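Local atomic coordinates of beta-agarase D (Zobellia galactanivorans, PDB entry 4ASM), a protein that hydrolyses the beta-1,4-linkages between beta-D-galactose and 3,6-anhydro-alpha-L-galactose in agarose, cutting at random along the chain with retention of anomeric configuration. Residues D33-T38 / D354-Y359; P76-Q81 / E117-C122; F134-V139 / T220-V225; S144-D149 / V325-W330. One frame throughout, in Å; residues are numbered along the deposited sequence.

Overall arrangement
The four contacts of this family GH16 catalytic domain illustrate how one beta-sandwich varies its chemistry with position. All are largely buried, but interactions 3 and 4 have their centres about 11 Å from the chain centre, against about 17 Å for interactions 1 and 2. Interactions 1 and 3 touch, because strands 350-362 and 133-140 are neighbours: the first ties a loop down through calcium, the second is a regular antiparallel ladder with apolar residues on one face and ion pairs on the other. Interactions 2 and 4 also touch, through adjacent strands 112-125 and 320-326; a short parallel pairing there meets a short antiparallel bridge that carries acidic groups into the probable substrate cleft.

Interaction 1: residues D33-T38 / D354-Y359; sequences DDFNYT and DWIRVY. With CA (calcium ion), chain B.
Asp-33 and Ile-356 form a single antiparallel hydrogen-bonded bridge: Asp-33 N reaches Ile-356 O at 2.9 Å, and Ile-356 N returns to Asp-33 O. Just beyond it, Asp-34 O lies 2.8 Å from Asp-354 O, two acceptors brought together by calcium. The ion takes both of these carbonyls, Asn-36 OD1 at 2.5 Å and Asp-354 OD1 at 2.4 Å; a water, Asp-9 and Gly-89 complete seven oxygen ligands. The other carboxylate oxygen of Asp-354 is held by a salt bridge to Arg-138. The Phe-35 ring packs against residues 354-356: with CG anti to the carbonyl carbon (chi1 -64°), Asp-354 O lies at its edge, 3.8 Å from Phe-35 CD2, while Phe-35 CE2 meets Ile-356 CG2 at 3.9 Å. An alanine at Phe-35 would probably open a gap beside Ile-356 CG2 and at Asp-354 O, where the ring now packs. The loop is folded by Asp-33, whose OD1 receives Phe-35 N from above the carboxylate plane and whose OD2 takes Tyr-37 OH on its syn lone pair. An Asx turn at Asp-33 thus shapes a loop that a calcium site, fed by Asp-34 O and Asn-36 OD1, pins to the beta-sandwich.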
loop_
_atom_site.group_PDB
_atom_site.type_symbol
_atom_site.label_atom_id
_atom_site.label_comp_id
_atom_site.label_asym_id
_atom_site.label_seq_id
_atom_site.Cartn_x
_atom_site.Cartn_y
_atom_site.Cartn_z
ATOM N N ASP A 33 -12.720 11.349 3.069
ATOM C CA ASP A 33 -12.332 12.284 4.110
ATOM C C ASP A 33 -11.293 13.271 3.567
ATOM O O ASP A 33 -10.227 12.855 3.083
ATOM C CB ASP A 33 -11.746 11.518 5.309
ATOM C CG ASP A 33 -11.729 12.338 6.582
ATOM O OD1 ASP A 33 -11.881 13.588 6.485
ATOM O OD2 ASP A 33 -11.558 11.740 7.660
ATOM N N ASP A 34 -11.582 14.568 3.636
ATOM C CA ASP A 34 -10.556 15.555 3.302
ATOM C C ASP A 34 -9.823 16.172 4.501
ATOM O O ASP A 34 -9.068 17.145 4.338
ATOM C CB ASP A 34 -11.009 16.608 2.253
ATOM C CG ASP A 34 -12.201 17.436 2.688
ATOM O OD1 ASP A 34 -12.712 17.233 3.813
ATOM O OD2 ASP A 34 -12.625 18.291 1.858
ATOM N N PHE A 35 -10.025 15.588 5.692
ATOM C CA PHE A 35 -9.162 15.810 6.868
ATOM C C PHE A 35 -8.973 17.275 7.268
ATOM O O PHE A 35 -7.869 17.679 7.619
ATOM C CB PHE A 35 -7.772 15.179 6.642
ATOM C CG PHE A 35 -7.798 13.674 6.490
ATOM C CD1 PHE A 35 -8.254 12.883 7.534
ATOM C CD2 PHE A 35 -7.318 13.045 5.330
ATOM C CE1 PHE A 35 -8.269 11.495 7.430
ATOM C CE2 PHE A 35 -7.323 11.649 5.224
ATOM C CZ PHE A 35 -7.799 10.879 6.261
ATOM N N ASN A 36 -10.059 18.051 7.274
ATOM C CA ASN A 36 -9.922 19.495 7.532
ATOM C C ASN A 36 -10.343 19.923 8.943
ATOM O O ASN A 36 -10.302 21.112 9.306
ATOM C CB ASN A 36 -10.590 20.284 6.410
ATOM C CG ASN A 36 -9.853 20.111 5.081
ATOM O OD1 ASN A 36 -8.639 19.818 5.064
ATOM N ND2 ASN A 36 -10.569 20.259 3.976
ATOM N N TYR A 37 -10.647 18.919 9.746
ATOM C CA TYR A 37 -11.089 19.069 11.117
ATOM C C TYR A 37 -9.919 18.857 12.067
ATOM O O TYR A 37 -8.780 18.607 11.633
ATOM C CB TYR A 37 -12.216 18.060 11.383
ATOM C CG TYR A 37 -11.871 16.614 11.035
ATOM C CD1 TYR A 37 -12.043 16.127 9.734
ATOM C CD2 TYR A 37 -11.378 15.750 12.007
ATOM C CE1 TYR A 37 -11.719 14.799 9.420
ATOM C CE2 TYR A 37 -11.038 14.444 11.699
ATOM C CZ TYR A 37 -11.230 13.980 10.411
ATOM O OH TYR A 37 -10.901 12.666 10.124
ATOM N N THR A 38 -10.193 18.962 13.365
ATOM C CA THR A 38 -9.204 18.704 14.389
ATOM C C THR A 38 -9.487 17.372 15.060
ATOM O O THR A 38 -10.613 17.104 15.483
ATOM C CB THR A 38 -9.157 19.864 15.432
ATOM O OG1 THR A 38 -8.715 21.057 14.774
ATOM C CG2 THR A 38 -8.204 19.537 16.583
ATOM N N ASP A 354 -3.566 14.801 2.709
ATOM C CA ASP A 354 -4.473 15.927 2.533
ATOM C C ASP A 354 -5.916 15.451 2.417
ATOM O O ASP A 354 -6.832 16.053 2.998
ATOM C CB ASP A 354 -4.025 16.678 1.280
ATOM C CG ASP A 354 -4.799 17.970 1.018
ATOM O OD1 ASP A 354 -5.541 18.468 1.904
ATOM O OD2 ASP A 354 -4.643 18.496 -0.097
ATOM N N TRP A 355 -6.114 14.368 1.673
ATOM C CA TRP A 355 -7.442 13.809 1.478
ATOM C C TRP A 355 -7.369 12.404 0.918
ATOM O O TRP A 355 -6.378 12.016 0.304
ATOM C CB TRP A 355 -8.301 14.694 0.573
ATOM C CG TRP A 355 -7.745 15.126 -0.770
ATOM C CD1 TRP A 355 -7.284 16.377 -1.072
ATOM C CD2 TRP A 355 -7.704 14.376 -2.011
ATOM N NE1 TRP A 355 -6.927 16.446 -2.398
ATOM C CE2 TRP A 355 -7.168 15.239 -2.995
ATOM C CE3 TRP A 355 -8.024 13.056 -2.373
ATOM C CZ2 TRP A 355 -6.966 14.836 -4.327
ATOM C CZ3 TRP A 355 -7.820 12.653 -3.700
ATOM C CH2 TRP A 355 -7.304 13.552 -4.664
ATOM N N ILE A 356 -8.435 11.647 1.152
ATOM C CA ILE A 356 -8.647 10.363 0.519
ATOM C C ILE A 356 -10.106 10.297 0.080
ATOM O O ILE A 356 -11.021 10.571 0.870
ATOM C CB ILE A 356 -8.224 9.183 1.447
ATOM C CG1 ILE A 356 -8.304 7.834 0.712
ATOM C CG2 ILE A 356 -9.015 9.200 2.767
ATOM C CD1 ILE A 356 -7.659 6.709 1.488
ATOM N N ARG A 357 -10.311 9.959 -1.187
ATOM C CA ARG A 357 -11.656 9.908 -1.745
ATOM C C ARG A 357 -11.937 8.520 -2.302
ATOM O O ARG A 357 -11.030 7.831 -2.795
ATOM C CB ARG A 357 -11.831 10.984 -2.832
ATOM C CG ARG A 357 -10.987 10.813 -4.074
ATOM C CD ARG A 357 -11.148 12.046 -4.967
ATOM N NE ARG A 357 -10.299 12.002 -6.149
ATOM C CZ ARG A 357 -10.478 12.780 -7.210
ATOM N NH1 ARG A 357 -11.502 13.641 -7.247
ATOM N NH2 ARG A 357 -9.621 12.716 -8.216
ATOM N N VAL A 358 -13.204 8.126 -2.233
ATOM C CA VAL A 358 -13.634 6.796 -2.626
ATOM C C VAL A 358 -14.854 6.975 -3.513
ATOM O O VAL A 358 -15.799 7.671 -3.120
ATOM C CB VAL A 358 -14.005 5.961 -1.388
ATOM C CG1 VAL A 358 -14.506 4.593 -1.801
ATOM C CG2 VAL A 358 -12.808 5.840 -0.444
ATOM N N TYR A 359 -14.827 6.365 -4.704
ATOM C CA TYR A 359 -15.970 6.392 -5.631
ATOM C C TYR A 359 -16.353 4.990 -6.079
ATOM O O TYR A 359 -15.529 4.068 -6.083
ATOM C CB TYR A 359 -15.628 7.183 -6.892
ATOM C CG TYR A 359 -15.298 8.637 -6.702
ATOM C CD1 TYR A 359 -16.291 9.630 -6.742
ATOM C CD2 TYR A 359 -13.973 9.046 -6.533
ATOM C CE1 TYR A 359 -15.956 10.984 -6.577
ATOM C CE2 TYR A 359 -13.637 10.369 -6.382
ATOM C CZ TYR A 359 -14.626 11.349 -6.405
ATOM O OH TYR A 359 -14.253 12.667 -6.258
HETATM CA CA CA B . -7.284 18.445 3.492
HETATM O O HOH W 1 -6.442 20.718 3.405
#

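Interaction 2: residues P76-Q81 / E117-C122; sequences PTKWMQ and ETRAGC
Thr-77, Lys-78 and Trp-79 run parallel to Thr-118, Arg-119 and Ala-120, an exception in a GH16 beta-sandwich whose other strand pairs are antiparallel. The two short strands are twisted 30° against each other, and four backbone hydrogen bonds join them, from Thr-118 N to Pro-76 O at one end to Met-80 N and Ala-120 O at the other. On the face shared by Thr-77, Thr-118, Trp-79 and Ala-120, the indole of Trp-79 is the centrepiece. Cys-122 lies over one side of it: its CB is 3.7 Å from the centroid of the Trp-79 five-membered ring, a CH-pi contact. With Cys-122 SG anti to the backbone N (chi1 -174°), the sulfur comes to stand over the six-membered ring, 4.0 Å from its centroid. The two rings of one indole are thus covered by the two side-chain atoms of one cysteine. Trp-79 NE1 donates to Val-325 O of strand 320-326, the neighbour of strand 112-125, which helps to set the rotation of the ring. On the face of Lys-78 and Arg-119, Met-80 and Arg-119 lie side by side and point the same way, with Met-80 SD over one face of the guanidinium, 3.7 Å from Arg-119 NH1. Arg-119 NE is hydrogen-bonded to Ser-96 OG. Met-80 and Gln-81 probably belong to the substrate-binding loop that follows strand 77-79, by analogy with related enzymes. Ala-120 O, which accepts from Met-80 N at 2.8 Å, also lies in the indole plane at its edge, 3.4 Å from Trp-79 CD1.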
loop_
_atom_site.group_PDB
_atom_site.type_symbol
_atom_site.label_atom_id
_atom_site.label_comp_id
_atom_site.label_asym_id
_atom_site.label_seq_id
_atom_site.Cartn_x
_atom_site.Cartn_y
_atom_site.Cartn_z
ATOM N N PRO A 76 10.554 -4.297 13.500
ATOM C CA PRO A 76 10.591 -3.696 14.819
ATOM C C PRO A 76 9.561 -2.553 14.956
ATOM O O PRO A 76 9.726 -1.675 15.810
ATOM C CB PRO A 76 12.030 -3.186 14.886
ATOM C CG PRO A 76 12.252 -2.670 13.486
ATOM C CD PRO A 76 11.545 -3.673 12.593
ATOM N N THR A 77 8.500 -2.567 14.137
ATOM C CA THR A 77 7.411 -1.588 14.281
ATOM C C THR A 77 6.559 -1.888 15.511
ATOM O O THR A 77 6.233 -3.039 15.784
ATOM C CB THR A 77 6.477 -1.640 13.081
ATOM O OG1 THR A 77 7.243 -1.466 11.885
ATOM C CG2 THR A 77 5.375 -0.546 13.143
ATOM N N LYS A 78 6.214 -0.829 16.251
ATOM C CA LYS A 78 5.141 -0.926 17.255
ATOM C C LYS A 78 4.126 0.168 16.973
ATOM O O LYS A 78 4.380 1.351 17.221
ATOM C CB LYS A 78 5.658 -0.825 18.683
ATOM C CG LYS A 78 4.522 -1.121 19.707
ATOM C CD LYS A 78 4.740 -0.457 21.049
ATOM C CE LYS A 78 4.464 1.051 20.994
ATOM N NZ LYS A 78 4.430 1.659 22.373
ATOM N N TRP A 79 2.964 -0.219 16.457
ATOM C CA TRP A 79 1.928 0.762 16.213
ATOM C C TRP A 79 1.401 1.335 17.526
ATOM O O TRP A 79 1.240 0.609 18.522
ATOM C CB TRP A 79 0.805 0.180 15.370
ATOM C CG TRP A 79 1.195 -0.066 13.959
ATOM C CD1 TRP A 79 1.953 0.742 13.155
ATOM C CD2 TRP A 79 0.826 -1.187 13.177
ATOM N NE1 TRP A 79 2.086 0.175 11.903
ATOM C CE2 TRP A 79 1.401 -1.013 11.889
ATOM C CE3 TRP A 79 0.054 -2.330 13.432
ATOM C CZ2 TRP A 79 1.233 -1.949 10.871
ATOM C CZ3 TRP A 79 -0.122 -3.245 12.420
ATOM C CH2 TRP A 79 0.459 -3.050 11.151
ATOM N N MET A 80 1.185 2.644 17.525
ATOM C CA MET A 80 0.828 3.380 18.729
ATOM C C MET A 80 -0.343 4.318 18.462
ATOM O O MET A 80 -0.349 5.085 17.487
ATOM C CB MET A 80 2.028 4.173 19.250
ATOM C CG MET A 80 1.878 4.532 20.722
ATOM S SD MET A 80 3.340 5.303 21.347
ATOM C CE MET A 80 2.740 5.781 22.937
ATOM N N GLN A 81 -1.339 4.266 19.343
ATOM C CA GLN A 81 -2.553 5.049 19.163
ATOM C C GLN A 81 -2.257 6.534 19.022
ATOM O O GLN A 81 -2.887 7.216 18.207
ATOM C CB GLN A 81 -3.532 4.820 20.321
ATOM C CG GLN A 81 -4.546 3.684 20.094
ATOM C CD GLN A 81 -3.890 2.316 19.905
ATOM O OE1 GLN A 81 -3.526 1.650 20.872
ATOM N NE2 GLN A 81 -3.719 1.907 18.642
ATOM N N GLU A 117 13.240 -0.171 18.236
ATOM C CA GLU A 117 11.803 -0.181 17.988
ATOM C C GLU A 117 11.341 1.132 17.383
ATOM O O GLU A 117 11.716 2.202 17.835
ATOM C CB GLU A 117 11.016 -0.451 19.276
ATOM C CG GLU A 117 9.514 -0.459 19.052
ATOM C CD GLU A 117 8.741 -0.999 20.223
ATOM O OE1 GLU A 117 8.892 -2.196 20.542
ATOM O OE2 GLU A 117 7.962 -0.219 20.808
ATOM N N THR A 118 10.518 1.038 16.353
ATOM C CA THR A 118 9.966 2.226 15.709
ATOM C C THR A 118 8.485 2.319 16.020
ATOM O O THR A 118 7.685 1.488 15.568
ATOM C CB THR A 118 10.174 2.197 14.197
ATOM O OG1 THR A 118 11.587 2.123 13.941
ATOM C CG2 THR A 118 9.621 3.477 13.579
ATOM N N ARG A 119 8.132 3.338 16.792
ATOM C CA ARG A 119 6.736 3.587 17.120
ATOM C C ARG A 119 6.121 4.293 15.928
ATOM O O ARG A 119 6.748 5.169 15.343
ATOM C CB ARG A 119 6.640 4.471 18.368
ATOM C CG ARG A 119 7.439 3.920 19.567
ATOM C CD ARG A 119 7.114 4.669 20.869
ATOM N NE ARG A 119 7.251 6.117 20.741
ATOM C CZ ARG A 119 6.914 6.988 21.690
ATOM N NH1 ARG A 119 6.447 6.547 22.864
ATOM N NH2 ARG A 119 7.053 8.292 21.464
ATOM N N ALA A 120 4.889 3.927 15.568
ATOM C CA ALA A 120 4.273 4.490 14.355
ATOM C C ALA A 120 2.753 4.441 14.417
ATOM O O ALA A 120 2.190 3.564 15.026
ATOM C CB ALA A 120 4.757 3.713 13.130
ATOM N N GLY A 121 2.094 5.333 13.706
ATOM C CA GLY A 121 0.635 5.307 13.708
ATOM C C GLY A 121 0.049 4.348 12.672
ATOM O O GLY A 121 0.696 4.001 11.674
ATOM N N CYS A 122 -1.196 3.952 12.905
ATOM C CA CYS A 122 -1.928 3.069 12.010
ATOM C C CYS A 122 -3.398 3.345 12.227
ATOM O O CYS A 122 -3.841 3.374 13.382
ATOM C CB CYS A 122 -1.620 1.603 12.343
ATOM S SG CYS A 122 -2.335 0.418 11.178
#

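Interaction 3: residues F134-V139 / T220-V225; sequences FVEARV and TIRIGV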
loop_
_atom_site.group_PDB
_atom_site.type_symbol
_atom_site.label_atom_id
_atom_site.label_comp_id
_atom_site.label_asym_id
_atom_site.label_seq_id
_atom_site.Cartn_x
_atom_site.Cartn_y
_atom_site.Cartn_z
ATOM N N PHE A 134 -13.006 2.858 -6.694
ATOM C CA PHE A 134 -11.774 3.627 -6.902
ATOM C C PHE A 134 -11.418 4.399 -5.635
ATOM O O PHE A 134 -12.263 5.110 -5.073
ATOM C CB PHE A 134 -11.960 4.586 -8.089
ATOM C CG PHE A 134 -10.813 5.532 -8.304
ATOM C CD1 PHE A 134 -9.581 5.060 -8.738
ATOM C CD2 PHE A 134 -10.983 6.896 -8.078
ATOM C CE1 PHE A 134 -8.521 5.948 -8.926
ATOM C CE2 PHE A 134 -9.929 7.795 -8.262
ATOM C CZ PHE A 134 -8.693 7.304 -8.686
ATOM N N VAL A 135 -10.183 4.222 -5.166
ATOM C CA VAL A 135 -9.720 4.879 -3.937
ATOM C C VAL A 135 -8.482 5.676 -4.300
ATOM O O VAL A 135 -7.544 5.118 -4.856
ATOM C CB VAL A 135 -9.361 3.834 -2.825
ATOM C CG1 VAL A 135 -8.983 4.535 -1.512
ATOM C CG2 VAL A 135 -10.540 2.872 -2.586
ATOM N N GLU A 136 -8.475 6.962 -3.970
ATOM C CA GLU A 136 -7.325 7.813 -4.296
ATOM C C GLU A 136 -7.016 8.781 -3.164
ATOM O O GLU A 136 -7.942 9.341 -2.563
ATOM C CB GLU A 136 -7.604 8.609 -5.590
ATOM C CG GLU A 136 -6.432 9.450 -6.094
ATOM C CD GLU A 136 -6.807 10.394 -7.204
ATOM O OE1 GLU A 136 -7.933 10.930 -7.176
ATOM O OE2 GLU A 136 -5.972 10.615 -8.106
ATOM N N ALA A 137 -5.728 9.003 -2.892
ATOM C CA ALA A 137 -5.303 9.931 -1.851
ATOM C C ALA A 137 -4.318 10.954 -2.371
ATOM O O ALA A 137 -3.550 10.668 -3.295
ATOM C CB ALA A 137 -4.686 9.180 -0.672
ATOM N N ARG A 138 -4.350 12.145 -1.773
ATOM C CA ARG A 138 -3.300 13.129 -1.997
ATOM C C ARG A 138 -2.448 13.107 -0.743
ATOM O O ARG A 138 -2.934 13.349 0.363
ATOM C CB ARG A 138 -3.867 14.524 -2.263
ATOM C CG ARG A 138 -2.786 15.546 -2.555
ATOM C CD ARG A 138 -3.409 16.862 -3.073
ATOM N NE ARG A 138 -2.344 17.785 -3.489
ATOM C CZ ARG A 138 -1.810 18.727 -2.716
ATOM N NH1 ARG A 138 -2.229 18.901 -1.472
ATOM N NH2 ARG A 138 -0.824 19.488 -3.191
ATOM N N VAL A 139 -1.160 12.815 -0.920
ATOM C CA VAL A 139 -0.284 12.463 0.196
ATOM C C VAL A 139 1.129 13.000 0.002
ATOM O O VAL A 139 1.659 12.922 -1.106
ATOM C CB VAL A 139 -0.261 10.922 0.391
ATOM C CG1 VAL A 139 0.090 10.178 -0.918
ATOM C CG2 VAL A 139 0.662 10.528 1.543
ATOM N N THR A 220 4.517 15.678 -2.636
ATOM C CA THR A 220 3.102 15.357 -2.534
ATOM C C THR A 220 2.542 14.935 -3.880
ATOM O O THR A 220 2.704 15.620 -4.911
ATOM C CB THR A 220 2.201 16.275 -1.630
ATOM O OG1 THR A 220 0.946 16.655 -2.237
ATOM C CG2 THR A 220 2.952 17.327 -0.906
ATOM N N ILE A 221 1.933 13.764 -3.845
ATOM C CA ILE A 221 1.444 13.097 -5.031
ATOM C C ILE A 221 -0.029 12.751 -4.824
ATOM O O ILE A 221 -0.524 12.720 -3.683
ATOM C CB ILE A 221 2.250 11.805 -5.337
ATOM C CG1 ILE A 221 2.109 10.761 -4.224
ATOM C CG2 ILE A 221 3.750 12.115 -5.555
ATOM C CD1 ILE A 221 2.719 9.381 -4.642
ATOM N N ARG A 222 -0.732 12.488 -5.921
ATOM C CA ARG A 222 -2.011 11.791 -5.859
ATOM C C ARG A 222 -1.761 10.363 -6.299
ATOM O O ARG A 222 -1.108 10.126 -7.322
ATOM C CB ARG A 222 -3.029 12.422 -6.805
ATOM C CG ARG A 222 -3.509 13.765 -6.360
ATOM C CD ARG A 222 -4.714 14.118 -7.195
ATOM N NE ARG A 222 -4.397 14.508 -8.569
ATOM C CZ ARG A 222 -4.932 13.983 -9.680
ATOM N NH1 ARG A 222 -5.808 12.973 -9.666
ATOM N NH2 ARG A 222 -4.578 14.500 -10.847
ATOM N N ILE A 223 -2.250 9.406 -5.530
ATOM C CA ILE A 223 -2.058 7.996 -5.899
ATOM C C ILE A 223 -3.347 7.237 -5.591
ATOM O O ILE A 223 -3.953 7.433 -4.536
ATOM C CB ILE A 223 -0.804 7.390 -5.220
ATOM C CG1 ILE A 223 -0.554 5.942 -5.675
ATOM C CG2 ILE A 223 -0.874 7.514 -3.700
ATOM C CD1 ILE A 223 0.879 5.485 -5.368
ATOM N N GLY A 224 -3.736 6.364 -6.503
ATOM C CA GLY A 224 -5.005 5.652 -6.337
ATOM C C GLY A 224 -5.018 4.329 -7.045
ATOM O O GLY A 224 -4.196 4.079 -7.924
ATOM N N VAL A 225 -5.953 3.485 -6.640
ATOM C CA VAL A 225 -6.214 2.223 -7.312
ATOM C C VAL A 225 -7.673 2.129 -7.715
ATOM O O VAL A 225 -8.567 2.449 -6.915
ATOM C CB VAL A 225 -5.792 0.993 -6.454
ATOM C CG1 VAL A 225 -5.979 -0.303 -7.219
ATOM C CG2 VAL A 225 -4.377 1.096 -6.101
HETATM O O HOH W 2 -3.662 9.746 -9.335
HETATM O O HOH W 3 0.968 18.199 -5.507
#
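Glu-136 and Arg-222 are joined by a salt bridge on one face of a regular antiparallel ladder, strand 133-140 against strand 220-229. From its root, Glu-136 CB lies 4.0 Å from Gly-224 CA, where a side chain on the glycine would collide with it. Glu-136 CG, anti to the backbone N (chi1 -175°), passes 3.6 Å from Ile-223 O. Beyond it the chain stays extended and the carboxylate forks. Its OE2 takes Arg-222 NH1 at 2.8 Å on the syn side, the bond bent to 130° at the hydrogen and the two flat groups 76° apart; a water also donates to OE2. Its OE1 is held by a second salt bridge, to Arg-357 of strand 350-362. An alanine at Glu-136 would probably leave the charges of Arg-222 and Arg-357 without their shared mate. Nearby, Thr-220 OG1 sits over the centre of the Arg-138 guanidinium, 3.5 Å from Arg-138 NH2 and not hydrogen-bonded to it; Arg-138 NH1 is salt-bridged to Asp-354 OD2. The other face is apolar: Val-139 CG1 meets Ile-221 CG1 at 3.9 Å and Ile-223 CG2 at 4.0 Å. This layer packs on Ile-163 and Met-164 of strand 159-166, part of the hydrophobic interior of the GH16 beta-sandwich.

Interaction 4: residues S144-D149 / V325-W330; sequences STLASD and VEDQSW. With IMD (imidazole), chain C.
Asp-149 and Glu-326 bring their carboxylates together in the probable agarose-binding cleft, where Glu-326 probably contacts substrate, as in related enzymes. The side chains cross at about a right angle, the planes 72° apart and Asp-149 OD2 3.1 Å from Glu-326 CD; Asp-149 OD2 stays 3.5 Å from both Glu-326 OE1 and OE2, like-charged acceptors with no hydrogen bond between them. An imidazole, probably from the crystallisation liquor, lies between Glu-326 and Glu-160: its N3 donates to Glu-326 OE2 at 2.8 Å, nearly straight at 167°, and it is also hydrogen-bonded to OE2 of Glu-160, the probable nucleophile. Asn-324 gives that same Glu-326 oxygen a further hydrogen bond. The backbones meet in a short antiparallel bridge, Ala-147 N to Glu-326 O at 2.9 Å and Glu-326 N to Ala-147 O at 3.2 Å. Leu-146 spans Val-325 to Asp-327: its CD1 reaches Val-325 CG1 at 3.9 Å, and its CD2 rests against Asp-327 CB at 3.6 Å. Asp-327 OD2 is hydrogen-bonded to Thr-118 OG1, and its backbone N to Thr-77 OG1. Strand 147-153 lies between strands 159-166 and 320-326, the latter also flanked by strand 112-125, before the chain turns through Gln-328, the N-cap residue, into helix 329-333.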
loop_
_atom_site.group_PDB
_atom_site.type_symbol
_atom_site.label_atom_id
_atom_site.label_comp_id
_atom_site.label_asym_id
_atom_site.label_seq_id
_atom_site.Cartn_x
_atom_site.Cartn_y
_atom_site.Cartn_z
ATOM N N SER A 144 11.686 9.673 4.511
ATOM C CA SER A 144 12.166 8.697 5.490
ATOM C C SER A 144 12.366 7.380 4.783
ATOM O O SER A 144 11.724 7.111 3.777
ATOM C CB SER A 144 11.102 8.477 6.565
ATOM O OG SER A 144 11.529 7.574 7.562
ATOM N N THR A 145 13.261 6.552 5.322
ATOM C CA THR A 145 13.448 5.210 4.783
ATOM C C THR A 145 12.325 4.259 5.217
ATOM O O THR A 145 12.259 3.130 4.736
ATOM C CB THR A 145 14.789 4.622 5.212
ATOM O OG1 THR A 145 14.803 4.531 6.640
ATOM C CG2 THR A 145 15.926 5.548 4.780
ATOM N N LEU A 146 11.475 4.704 6.145
ATOM C CA LEU A 146 10.257 3.964 6.522
ATOM C C LEU A 146 9.253 3.914 5.389
ATOM O O LEU A 146 9.296 4.724 4.459
ATOM C CB LEU A 146 9.570 4.651 7.709
ATOM C CG LEU A 146 10.375 4.661 8.998
ATOM C CD1 LEU A 146 9.718 5.604 9.989
ATOM C CD2 LEU A 146 10.524 3.271 9.596
ATOM N N ALA A 147 8.325 2.959 5.492
ATOM C CA ALA A 147 7.270 2.795 4.493
ATOM C C ALA A 147 6.108 3.749 4.763
ATOM O O ALA A 147 5.564 3.778 5.885
ATOM C CB ALA A 147 6.761 1.357 4.498
ATOM N N SER A 148 5.762 4.524 3.734
ATOM C CA SER A 148 4.524 5.311 3.681
ATOM C C SER A 148 3.491 4.432 2.999
ATOM O O SER A 148 3.666 4.074 1.816
ATOM C CB SER A 148 4.755 6.583 2.865
ATOM O OG SER A 148 5.702 7.434 3.500
ATOM N N ASP A 149 2.440 4.053 3.740
ATOM C CA ASP A 149 1.494 3.016 3.287
ATOM C C ASP A 149 0.055 3.485 3.253
ATOM O O ASP A 149 -0.459 4.033 4.252
ATOM C CB ASP A 149 1.520 1.782 4.214
ATOM C CG ASP A 149 2.868 1.091 4.277
ATOM O OD1 ASP A 149 3.583 1.023 3.257
ATOM O OD2 ASP A 149 3.180 0.559 5.390
ATOM N N VAL A 325 2.361 3.886 8.843
ATOM C CA VAL A 325 3.787 3.908 8.601
ATOM C C VAL A 325 4.335 2.583 9.156
ATOM O O VAL A 325 3.856 2.097 10.179
ATOM C CB VAL A 325 4.419 5.134 9.301
ATOM C CG1 VAL A 325 5.948 4.987 9.485
ATOM C CG2 VAL A 325 4.031 6.410 8.519
ATOM N N GLU A 326 5.336 2.007 8.481
ATOM C CA GLU A 326 5.939 0.737 8.910
ATOM C C GLU A 326 7.442 0.741 8.787
ATOM O O GLU A 326 7.989 1.251 7.810
ATOM C CB GLU A 326 5.406 -0.442 8.083
ATOM C CG GLU A 326 3.936 -0.716 8.326
ATOM C CD GLU A 326 3.388 -1.815 7.428
ATOM O OE1 GLU A 326 4.179 -2.480 6.709
ATOM O OE2 GLU A 326 2.153 -2.029 7.460
ATOM N N ASP A 327 8.087 0.127 9.775
ATOM C CA ASP A 327 9.485 -0.274 9.720
ATOM C C ASP A 327 9.483 -1.780 9.436
ATOM O O ASP A 327 9.342 -2.600 10.343
ATOM C CB ASP A 327 10.143 0.041 11.074
ATOM C CG ASP A 327 11.659 0.009 11.023
ATOM O OD1 ASP A 327 12.212 -0.576 10.075
ATOM O OD2 ASP A 327 12.298 0.550 11.953
ATOM N N GLN A 328 9.597 -2.144 8.165
ATOM C CA GLN A 328 9.447 -3.561 7.768
ATOM C C GLN A 328 10.698 -4.378 8.052
ATOM O O GLN A 328 11.814 -3.844 8.080
ATOM C CB GLN A 328 9.007 -3.658 6.305
ATOM C CG GLN A 328 7.664 -2.942 6.102
ATOM C CD GLN A 328 7.166 -2.927 4.669
ATOM O OE1 GLN A 328 6.003 -2.568 4.395
ATOM N NE2 GLN A 328 8.029 -3.272 3.754
ATOM N N SER A 329 10.528 -5.686 8.246
ATOM C CA SER A 329 11.640 -6.540 8.620
ATOM C C SER A 329 12.822 -6.454 7.676
ATOM O O SER A 329 13.956 -6.351 8.130
ATOM C CB SER A 329 11.187 -7.999 8.734
ATOM O OG SER A 329 10.148 -8.129 9.678
ATOM N N TRP A 330 12.564 -6.508 6.368
ATOM C CA TRP A 330 13.672 -6.512 5.388
ATOM C C TRP A 330 14.486 -5.209 5.438
ATOM O O TRP A 330 15.731 -5.226 5.368
ATOM C CB TRP A 330 13.153 -6.825 3.961
ATOM C CG TRP A 330 12.328 -5.712 3.336
ATOM C CD1 TRP A 330 11.110 -5.266 3.737
ATOM C CD2 TRP A 330 12.706 -4.898 2.221
ATOM N NE1 TRP A 330 10.681 -4.237 2.923
ATOM C CE2 TRP A 330 11.651 -3.988 1.986
ATOM C CE3 TRP A 330 13.845 -4.857 1.392
ATOM C CZ2 TRP A 330 11.694 -3.040 0.960
ATOM C CZ3 TRP A 330 13.884 -3.920 0.372
ATOM C CH2 TRP A 330 12.818 -3.015 0.172
HETATM N N1 IMD C . 0.963 -3.784 3.108
HETATM C C2 IMD C . 0.966 -3.636 4.443
HETATM N N3 IMD C . 1.907 -2.726 4.769
HETATM C C4 IMD C . 2.501 -2.283 3.637
HETATM C C5 IMD C . 1.896 -2.958 2.585
HETATM O O HOH W 4 12.275 1.126 7.124
#